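Local coordinates for protein N-acetylneuraminic acid (Sialic acid) synthetase (Leptospira borgpetersenii serovar Hardjo-bovis, PDB 6NCS) that binds manganese and probably works as a sialic acid synthase, making N-acylneuraminate or its 9-phosphate on a TIM-barrel scaffold, at residues 146-152 with 172-178. Where two conformers were deposited one is given. Residues are numbered along the deposited sequence.
Sequences IVILSRG and PFILLHC
Strands 146-150 and 173-178 run parallel, both backbones extended (Ile148 -108/121, Leu176 -108/124), their axes 4.6 Å apart and 21° askew, with Val147 opposite Phe173 and Ser150 opposite Leu176. Five backbone hydrogen bonds form: Val147 N donates to Pro172 O (2.9 Å), Ile174 N to Val147 O (2.9 Å), Leu149 N to Ile174 O (2.9 Å), Leu176 N to Leu149 O (2.8 Å) and Arg151 N to Leu176 O (3.1 Å). The Ile148 and Ser150 backbones pair with strand 123-126. Ile148, Ser150, Ile174 and Leu176, all chi1 m, share one face, Ile148 CG2 3.6 Å from Leu176 CG; Val147, Leu149, Phe173 and Leu175, all t, take the other, with Leu149 CB 3.7 Å from Phe173 CE1. Arg151 curls back (chi1-chi3 ppp) and NH1 donates a hydrogen bond to His177 ND1 (2.9 Å); NH2 is hydrogen-bonded to Ala154 O and His177 NE2 to Ala189 O. In this TIM-barrel beta-alpha-beta unit, helix 156-168 packs on the Phe173 face, strand 205-209 follows 173-178, and Cys178 touches manganese ligand His210.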
# COMPACT_ATOMS: atom_id res chain seq x y z
N ILE A 146 -21.90 16.38 4.89
CA ILE A 146 -20.71 15.54 4.91
C ILE A 146 -19.49 16.44 4.94
O ILE A 146 -19.41 17.42 4.20
CB ILE A 146 -20.66 14.63 3.67
CG1 ILE A 146 -21.90 13.74 3.59
CG2 ILE A 146 -19.36 13.81 3.63
CD1 ILE A 146 -22.14 13.21 2.19
N VAL A 147 -18.52 16.11 5.80
CA VAL A 147 -17.33 16.95 5.97
C VAL A 147 -16.11 16.11 5.67
O VAL A 147 -15.93 15.03 6.25
CB VAL A 147 -17.23 17.54 7.38
CG1 VAL A 147 -15.95 18.37 7.48
CG2 VAL A 147 -18.46 18.39 7.70
N ILE A 148 -15.27 16.60 4.77
CA ILE A 148 -13.95 16.04 4.51
C ILE A 148 -12.93 17.01 5.09
O ILE A 148 -12.90 18.18 4.69
CB ILE A 148 -13.70 15.82 3.02
CG1 ILE A 148 -14.78 14.93 2.40
CG2 ILE A 148 -12.31 15.22 2.84
CD1 ILE A 148 -14.63 14.75 0.87
N LEU A 149 -12.12 16.54 6.03
CA LEU A 149 -11.07 17.34 6.66
C LEU A 149 -9.71 16.76 6.27
O LEU A 149 -9.53 15.55 6.32
CB LEU A 149 -11.22 17.32 8.18
CG LEU A 149 -10.13 18.00 9.02
CD1 LEU A 149 -10.14 19.53 8.81
CD2 LEU A 149 -10.32 17.65 10.49
N SER A 150 -8.78 17.62 5.86
CA SER A 150 -7.40 17.24 5.63
C SER A 150 -6.56 17.63 6.85
O SER A 150 -6.83 18.65 7.48
CB SER A 150 -6.83 17.91 4.39
OG SER A 150 -7.31 17.31 3.21
N ARG A 151 -5.54 16.81 7.16
CA ARG A 151 -4.78 17.01 8.39
C ARG A 151 -3.33 17.44 8.15
O ARG A 151 -2.49 17.26 9.04
CB ARG A 151 -4.82 15.76 9.29
CG ARG A 151 -4.47 14.38 8.66
CD ARG A 151 -2.98 14.23 8.28
NE ARG A 151 -2.06 14.61 9.36
CZ ARG A 151 -1.00 13.88 9.72
NH1 ARG A 151 -0.75 12.74 9.09
NH2 ARG A 151 -0.20 14.28 10.69
N GLY A 152 -3.03 18.06 7.01
CA GLY A 152 -1.72 18.67 6.85
C GLY A 152 -1.46 19.61 8.00
O GLY A 152 -2.41 20.22 8.51
N PRO A 172 -21.39 13.23 9.31
CA PRO A 172 -20.69 12.29 8.42
C PRO A 172 -19.33 12.88 8.10
O PRO A 172 -19.22 14.05 7.72
CB PRO A 172 -21.59 12.21 7.17
CG PRO A 172 -22.88 12.87 7.57
CD PRO A 172 -22.52 13.88 8.63
N PHE A 173 -18.28 12.09 8.33
CA PHE A 173 -16.96 12.66 8.45
C PHE A 173 -15.93 11.76 7.77
O PHE A 173 -15.95 10.54 7.93
CB PHE A 173 -16.60 12.87 9.92
CG PHE A 173 -15.25 13.49 10.13
CD1 PHE A 173 -15.07 14.84 9.91
CD2 PHE A 173 -14.18 12.73 10.55
CE1 PHE A 173 -13.82 15.43 10.09
CE2 PHE A 173 -12.94 13.29 10.73
CZ PHE A 173 -12.76 14.66 10.51
N ILE A 174 -15.04 12.40 7.02
CA ILE A 174 -13.95 11.76 6.30
C ILE A 174 -12.67 12.52 6.62
O ILE A 174 -12.67 13.76 6.61
CB ILE A 174 -14.23 11.76 4.78
CG1 ILE A 174 -15.45 10.89 4.48
CG2 ILE A 174 -13.00 11.34 3.97
CD1 ILE A 174 -16.13 11.23 3.17
N LEU A 175 -11.58 11.80 6.89
CA LEU A 175 -10.30 12.44 7.18
C LEU A 175 -9.28 12.07 6.11
O LEU A 175 -9.14 10.89 5.78
CB LEU A 175 -9.81 12.00 8.56
CG LEU A 175 -8.53 12.60 9.10
CD1 LEU A 175 -8.74 14.10 9.29
CD2 LEU A 175 -8.19 11.95 10.44
N LEU A 176 -8.57 13.06 5.57
CA LEU A 176 -7.54 12.81 4.57
C LEU A 176 -6.15 13.04 5.17
O LEU A 176 -5.86 14.14 5.66
CB LEU A 176 -7.71 13.70 3.34
CG LEU A 176 -9.08 13.70 2.65
CD1 LEU A 176 -9.04 14.64 1.42
CD2 LEU A 176 -9.47 12.29 2.26
N HIS A 177 -5.30 12.03 5.11
CA HIS A 177 -3.88 12.28 5.30
C HIS A 177 -3.38 13.25 4.23
O HIS A 177 -3.85 13.24 3.10
CB HIS A 177 -3.08 10.97 5.25
CG HIS A 177 -1.60 11.19 5.32
ND1 HIS A 177 -1.01 11.94 6.31
CD2 HIS A 177 -0.60 10.81 4.49
CE1 HIS A 177 0.30 12.00 6.10
NE2 HIS A 177 0.57 11.32 5.00
N CYS A 178 -2.44 14.10 4.61
CA CYS A 178 -2.03 15.22 3.78
C CYS A 178 -0.73 15.76 4.36
O CYS A 178 -0.51 15.68 5.57
CB CYS A 178 -3.11 16.32 3.76
SG CYS A 178 -2.75 17.71 2.68